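Local coordinates for sortase family protein (Streptococcus agalactiae, PDB 4D7W), which probably acts as a cysteine transpeptidase of the sortase C class that takes part in assembly of the type 2b pilus, at residues H14-E17 / N18-K21; A27-Y30 / N31-F34; H42-S45 / Q46-L49. All coordinates share one frame; numbering follows the deposited sequence.

Contact 1: H14-E17 / N18-K21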
loop_
_atom_site.group_PDB
_atom_site.type_symbol
_atom_site.label_atom_id
_atom_site.label_comp_id
_atom_site.label_asym_id
_atom_site.label_seq_id
_atom_site.Cartn_x
_atom_site.Cartn_y
_atom_site.Cartn_z
ATOM N N HIS A 14 1.280 16.755 -15.873
ATOM C CA HIS A 14 1.897 18.063 -16.068
ATOM C C HIS A 14 3.103 18.315 -15.176
ATOM O O HIS A 14 3.635 19.423 -15.137
ATOM C CB HIS A 14 0.848 19.146 -15.856
ATOM C CG HIS A 14 -0.345 18.977 -16.738
ATOM N ND1 HIS A 14 -0.271 19.086 -18.111
ATOM C CD2 HIS A 14 -1.631 18.663 -16.450
ATOM C CE1 HIS A 14 -1.468 18.874 -18.631
ATOM N NE2 HIS A 14 -2.311 18.619 -17.644
ATOM N N MET A 15 3.539 17.285 -14.469
ATOM C CA MET A 15 4.755 17.380 -13.674
ATOM C C MET A 15 5.998 17.305 -14.550
ATOM O O MET A 15 6.084 16.454 -15.432
ATOM C CB MET A 15 4.816 16.257 -12.637
ATOM C CG MET A 15 3.826 16.371 -11.518
ATOM S SD MET A 15 4.025 15.006 -10.363
ATOM C CE MET A 15 5.795 15.028 -10.132
ATOM N N ASP A 16 6.972 18.168 -14.283
ATOM C CA ASP A 16 8.271 18.079 -14.946
ATOM C C ASP A 16 8.923 16.715 -14.680
ATOM O O ASP A 16 8.587 16.044 -13.705
ATOM C CB ASP A 16 9.184 19.208 -14.475
ATOM C CG ASP A 16 10.365 19.413 -15.390
ATOM O OD1 ASP A 16 10.257 19.045 -16.579
ATOM O OD2 ASP A 16 11.396 19.948 -14.927
ATOM N N GLU A 17 9.843 16.292 -15.543
ATOM C CA GLU A 17 10.543 15.024 -15.325
ATOM C C GLU A 17 11.532 15.144 -14.166
ATOM O O GLU A 17 11.955 14.140 -13.585
ATOM C CB GLU A 17 11.263 14.560 -16.592
ATOM C CG GLU A 17 10.374 13.789 -17.559
ATOM C CD GLU A 17 11.137 13.231 -18.752
ATOM O OE1 GLU A 17 12.385 13.324 -18.771
ATOM O OE2 GLU A 17 10.484 12.697 -19.673
ATOM N N ASN A 18 11.892 16.381 -13.833
ATOM C CA ASN A 18 12.680 16.648 -12.642
ATOM C C ASN A 18 11.799 16.629 -11.403
ATOM O O ASN A 18 12.287 16.458 -10.289
ATOM C CB ASN A 18 13.403 17.990 -12.761
ATOM C CG ASN A 18 14.735 17.875 -13.488
ATOM O OD1 ASN A 18 14.963 16.932 -14.253
ATOM N ND2 ASN A 18 15.631 18.833 -13.241
ATOM N N ASP A 19 10.498 16.811 -11.607
ATOM C CA ASP A 19 9.523 16.706 -10.522
ATOM C C ASP A 19 9.386 15.259 -10.050
ATOM O O ASP A 19 9.385 15.006 -8.839
ATOM C CB ASP A 19 8.151 17.245 -10.957
ATOM C CG ASP A 19 8.098 18.771 -11.009
ATOM O OD1 ASP A 19 8.550 19.424 -10.039
ATOM O OD2 ASP A 19 7.596 19.314 -12.022
ATOM N N TYR A 20 9.264 14.317 -10.994
ATOM C CA TYR A 20 9.219 12.890 -10.635
ATOM C C TYR A 20 10.460 12.528 -9.845
ATOM O O TYR A 20 10.371 11.899 -8.803
ATOM C CB TYR A 20 9.144 11.966 -11.859
ATOM C CG TYR A 20 7.951 12.163 -12.760
ATOM C CD1 TYR A 20 6.697 12.462 -12.242
ATOM C CD2 TYR A 20 8.085 12.052 -14.143
ATOM C CE1 TYR A 20 5.599 12.648 -13.083
ATOM C CE2 TYR A 20 7.004 12.235 -14.993
ATOM C CZ TYR A 20 5.758 12.531 -14.464
ATOM O OH TYR A 20 4.681 12.721 -15.323
ATOM N N LYS A 21 11.620 12.934 -10.365
ATOM C CA LYS A 21 12.900 12.564 -9.767
ATOM C C LYS A 21 13.025 12.993 -8.313
ATOM O O LYS A 21 13.499 12.228 -7.477
ATOM C CB LYS A 21 14.068 13.157 -10.568
ATOM C CG LYS A 21 14.501 12.325 -11.764
ATOM C CD LYS A 21 15.726 12.938 -12.453
ATOM C CE LYS A 21 15.934 12.338 -13.843
ATOM N NZ LYS A 21 17.152 12.871 -14.525
#

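Contact 2: A27-Y30 / N31-F34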
loop_
_atom_site.group_PDB
_atom_site.type_symbol
_atom_site.label_atom_id
_atom_site.label_comp_id
_atom_site.label_asym_id
_atom_site.label_seq_id
_atom_site.Cartn_x
_atom_site.Cartn_y
_atom_site.Cartn_z
ATOM N N ALA A 27 11.450 9.432 -1.744
ATOM C CA ALA A 27 10.735 8.245 -1.260
ATOM C C ALA A 27 11.709 7.085 -1.129
ATOM O O ALA A 27 11.637 6.324 -0.186
ATOM C CB ALA A 27 9.581 7.894 -2.188
ATOM N N LYS A 28 12.668 6.995 -2.049
ATOM C CA LYS A 28 13.693 5.963 -1.952
ATOM C C LYS A 28 14.559 6.170 -0.726
ATOM O O LYS A 28 14.881 5.230 -0.006
ATOM C CB LYS A 28 14.552 5.942 -3.210
ATOM C CG LYS A 28 13.792 5.516 -4.441
ATOM C CD LYS A 28 14.759 5.337 -5.597
ATOM C CE LYS A 28 14.046 4.834 -6.821
ATOM N NZ LYS A 28 15.037 4.718 -7.932
ATOM N N GLU A 29 14.952 7.411 -0.492
ATOM C CA GLU A 29 15.742 7.723 0.679
ATOM C C GLU A 29 14.960 7.332 1.932
ATOM O O GLU A 29 15.494 6.711 2.845
ATOM C CB GLU A 29 16.095 9.205 0.703
ATOM C CG GLU A 29 17.213 9.529 1.632
ATOM C CD GLU A 29 18.530 8.943 1.164
ATOM O OE1 GLU A 29 18.622 8.514 -0.012
ATOM O OE2 GLU A 29 19.476 8.915 1.973
ATOM N N TYR A 30 13.686 7.702 1.961
ATOM C CA TYR A 30 12.814 7.351 3.074
ATOM C C TYR A 30 12.808 5.846 3.334
ATOM O O TYR A 30 13.031 5.402 4.455
ATOM C CB TYR A 30 11.406 7.842 2.792
ATOM C CG TYR A 30 10.411 7.597 3.910
ATOM C CD1 TYR A 30 10.214 8.547 4.917
ATOM C CD2 TYR A 30 9.642 6.438 3.938
ATOM C CE1 TYR A 30 9.286 8.344 5.924
ATOM C CE2 TYR A 30 8.709 6.220 4.942
ATOM C CZ TYR A 30 8.535 7.179 5.934
ATOM O OH TYR A 30 7.613 6.958 6.930
ATOM N N ASN A 31 12.570 5.059 2.290
ATOM C CA ASN A 31 12.472 3.608 2.451
ATOM C C ASN A 31 13.797 2.931 2.822
ATOM O O ASN A 31 13.830 1.743 3.159
ATOM C CB ASN A 31 11.922 2.987 1.168
ATOM C CG ASN A 31 10.423 2.796 1.210
ATOM O OD1 ASN A 31 9.749 3.299 2.106
ATOM N ND2 ASN A 31 9.889 2.082 0.226
ATOM N N LYS A 32 14.893 3.673 2.745
ATOM C CA LYS A 32 16.196 3.122 3.135
ATOM C C LYS A 32 16.287 2.880 4.633
ATOM O O LYS A 32 17.055 2.037 5.077
ATOM C CB LYS A 32 17.338 4.060 2.716
ATOM C CG LYS A 32 17.793 3.869 1.296
ATOM C CD LYS A 32 19.007 4.733 1.004
ATOM C CE LYS A 32 19.459 4.568 -0.430
ATOM N NZ LYS A 32 18.421 5.056 -1.374
ATOM N N GLN A 33 15.510 3.621 5.414
ATOM C CA GLN A 33 15.643 3.543 6.865
ATOM C C GLN A 33 15.210 2.202 7.448
ATOM O O GLN A 33 15.686 1.803 8.507
ATOM C CB GLN A 33 14.836 4.654 7.535
ATOM C CG GLN A 33 13.349 4.385 7.604
ATOM C CD GLN A 33 12.588 5.593 8.110
ATOM O OE1 GLN A 33 12.530 5.834 9.317
ATOM N NE2 GLN A 33 12.018 6.376 7.188
ATOM N N PHE A 34 14.304 1.508 6.770
ATOM C CA PHE A 34 13.665 0.333 7.382
ATOM C C PHE A 34 14.626 -0.832 7.623
ATOM O O PHE A 34 14.423 -1.624 8.548
ATOM C CB PHE A 34 12.477 -0.097 6.534
ATOM C CG PHE A 34 11.361 0.895 6.576
ATOM C CD1 PHE A 34 10.445 0.875 7.616
ATOM C CD2 PHE A 34 11.277 1.904 5.625
ATOM C CE1 PHE A 34 9.428 1.823 7.681
ATOM C CE2 PHE A 34 10.272 2.861 5.694
ATOM C CZ PHE A 34 9.352 2.819 6.721
#

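Contact 3: H42-S45 / Q46-L49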
loop_
_atom_site.group_PDB
_atom_site.type_symbol
_atom_site.label_atom_id
_atom_site.label_comp_id
_atom_site.label_asym_id
_atom_site.label_seq_id
_atom_site.Cartn_x
_atom_site.Cartn_y
_atom_site.Cartn_z
ATOM N N HIS A 42 6.124 2.861 16.493
ATOM C CA HIS A 42 6.140 3.954 17.468
ATOM C C HIS A 42 6.449 5.304 16.830
ATOM O O HIS A 42 7.249 6.077 17.362
ATOM C CB HIS A 42 7.164 3.675 18.572
ATOM C CG HIS A 42 6.897 2.423 19.346
ATOM N ND1 HIS A 42 7.802 1.896 20.241
ATOM C CD2 HIS A 42 5.826 1.594 19.363
ATOM C CE1 HIS A 42 7.302 0.795 20.775
ATOM N NE2 HIS A 42 6.104 0.590 20.258
ATOM N N MET A 43 5.800 5.591 15.708
ATOM C CA MET A 43 6.090 6.780 14.911
ATOM C C MET A 43 5.891 8.096 15.671
ATOM O O MET A 43 4.828 8.339 16.239
ATOM C CB MET A 43 5.223 6.754 13.656
ATOM C CG MET A 43 5.434 7.894 12.701
ATOM S SD MET A 43 4.789 7.498 11.066
ATOM C CE MET A 43 6.286 7.035 10.227
ATOM N N THR A 44 6.918 8.946 15.663
ATOM C CA THR A 44 6.867 10.248 16.336
ATOM C C THR A 44 6.176 11.299 15.465
ATOM O O THR A 44 5.959 11.066 14.278
ATOM C CB THR A 44 8.281 10.756 16.694
ATOM O OG1 THR A 44 8.953 11.178 15.503
ATOM C CG2 THR A 44 9.091 9.670 17.365
ATOM N N SER A 45 5.828 12.448 16.049
ATOM C CA SER A 45 5.177 13.534 15.289
ATOM C C SER A 45 6.056 13.969 14.127
ATOM O O SER A 45 5.590 14.180 13.005
ATOM C CB SER A 45 4.877 14.746 16.182
ATOM O OG SER A 45 4.135 14.369 17.323
ATOM N N GLN A 46 7.343 14.089 14.419
ATOM C CA GLN A 46 8.357 14.440 13.430
ATOM C C GLN A 46 8.373 13.462 12.253
ATOM O O GLN A 46 8.420 13.853 11.083
ATOM C CB GLN A 46 9.734 14.460 14.108
ATOM C CG GLN A 46 10.774 15.210 13.361
ATOM C CD GLN A 46 10.322 16.617 13.119
ATOM O OE1 GLN A 46 10.272 17.433 14.042
ATOM N NE2 GLN A 46 9.948 16.908 11.882
ATOM N N GLU A 47 8.353 12.174 12.579
ATOM C CA GLU A 47 8.352 11.129 11.570
ATOM C C GLU A 47 7.052 11.145 10.778
ATOM O O GLU A 47 7.047 10.915 9.574
ATOM C CB GLU A 47 8.572 9.768 12.229
ATOM C CG GLU A 47 10.014 9.550 12.646
ATOM C CD GLU A 47 10.198 8.391 13.607
ATOM O OE1 GLU A 47 9.202 7.903 14.180
ATOM O OE2 GLU A 47 11.357 7.969 13.800
ATOM N N ARG A 48 5.946 11.420 11.460
ATOM C CA ARG A 48 4.656 11.435 10.795
ATOM C C ARG A 48 4.584 12.585 9.782
ATOM O O ARG A 48 4.051 12.410 8.686
ATOM C CB ARG A 48 3.522 11.540 11.812
ATOM C CG ARG A 48 2.137 11.644 11.175
ATOM C CD ARG A 48 1.024 11.432 12.216
ATOM N NE ARG A 48 1.176 10.130 12.854
ATOM C CZ ARG A 48 1.623 9.950 14.092
ATOM N NH1 ARG A 48 1.938 11.003 14.844
ATOM N NH2 ARG A 48 1.737 8.718 14.587
ATOM N N LEU A 49 5.128 13.746 10.148
ATOM C CA LEU A 49 5.244 14.877 9.219
ATOM C C LEU A 49 6.091 14.536 7.994
ATOM O O LEU A 49 5.750 14.908 6.877
ATOM C CB LEU A 49 5.851 16.101 9.924
ATOM C CG LEU A 49 4.956 17.040 10.745
ATOM C CD1 LEU A 49 3.955 16.260 11.599
ATOM C CD2 LEU A 49 5.800 17.954 11.628
#

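Contact 1: H14-E17 / N18-K21
Asp16 and Asp19 meet, backbone N-H to carboxylate, where a loop turns into helix 17-31. Three hydrogen bonds at the helix start converge on Asp16, the N-cap residue. Asp19 OD2 accepts from Asp16 N at 2.6 Å with its anti lone pair; the bond is short but bent, at 133°. The Asp19 carboxylate thus folds back on the N-cap residue just before the helix. Asp16 O accepts from Tyr20 N at 3.3 Å, and weakly from Asp19 N.

The apolar part belongs to Met15. Its chain bends at the last torsion (chi3 48°), which brings CE to 3.4 Å from Tyr20 CD1 and 3.3 Å from Asp19 CB. The sulfur lies oblique to the ring, with SD 5.1 Å from the Tyr20 ring centroid, a Met-aromatic contact. One face of the same ring carries Asp16 O, 4.0 Å above its plane and toward the rim. The phenol OH bonds to Val12 O at the end of helix 3-13, so Tyr20 links both helices of this turn.

Asp16 and Asp19 both place carboxylates near the helix N terminus. Its dipole would probably offset the mutual repulsion of these two like charges.

Contact 2: A27-Y30 / N31-F34
Ala27 O receives the N-H of Asn31 at 2.9 Å, a helical bond near the end of helix 17-31. Asn31 OD1 lies at the edge of the Tyr30 ring and accepts from Leu98 N, and ND2 gives to Gly101 O. One residue on, Lys28 O gets only a weak bond from Lys32 N. Lys32 N also gives to Glu29 O at 3.1 Å, from well above the carbonyl plane. At the surface Glu29 OE1 and Lys32 NZ form a long salt bridge of 3.7 Å. Bonds of the i to i+3 kind, Lys32 N to Glu29 O and Gln33 N to Tyr30 O, occur where the chain passes from helix 17-31 toward the short helix 34-37. Tyr30 carries most of the side-chain contact. Its carbonyl O is gripped from opposite faces by Gln33 N at 3.2 Å and Gln33 NE2 at 3.1 Å. Gln33 CG sits between its own backbone N and carbonyl carbon (chi1 78°), and the chain brings NE2 over the centre of the Tyr30 ring, 3.5 Å above the plane. Ring and amide planes are 72° apart. Tyr30 CE2 meets the edge of the Phe34 ring, 3.8 Å from CE2 of Phe34.

Contact 3: H42-S45 / Q46-L49
Thr44 and Glu47 exchange two hydrogen bonds and form a capping box at the start of helix 45-52. Thr44 N gives to Glu47 OE1 at 2.9 Å, almost straight at 170°. The carboxylate is met on its anti side, with the donor somewhat out of plane. In return Glu47 N gives to Thr44 OG1 at 3.1 Å. The Thr44 hydroxyl lies between its own backbone N and carbonyl carbon (chi1 73°), which sets it before the first turn. CG2 of Thr44 rests 3.6 Å from Glu47 OE1, so the methyl lies beside the same carboxylate.

The first helical bonds follow. Arg48 N reaches Thr44 O at 2.8 Å, and Leu49 N reaches Ser45 O at 2.9 Å.

Met43 packs across Glu47 at a slant. Its CG touches Glu47 CB at 3.7 Å, and its SD lies 3.9 Å from Arg48 CA. The Arg48 guanidinium turns back toward the loop and has Met43 CG and Thr44 O over one face.

Outer charges probably help to hold these groups. Glu47 OE2 pairs with Lys40 NZ, so each carboxylate oxygen has a partner. Arg48 NH2 forms a salt bridge with Glu94 OE2.

The contact lies at the surface, where the loop after helix 34-37 enters helix 45-52, and Arg48 ties that helix to the segment between strands 90-92 and 105-115.

In the fold
The three contacts follow one another along the N-terminal helical region, in series, without nesting or crossing. Contact 1 closes the turn between helix 3-13 and helix 17-31. Contact 2 closes the exit from helix 17-31, so the two share that helix; their centres are about 20 Å apart. Contact 3 closes the entry to helix 45-52. Contacts 2 and 3 touch: Tyr30 OH lies 3.6 Å from Met43 CE. Tyr30 also packs on Asp50 and Tyr51 of helix 45-52. These helices precede strand 62-68, the first strand of the mixed sheet that forms the sortase beta-barrel.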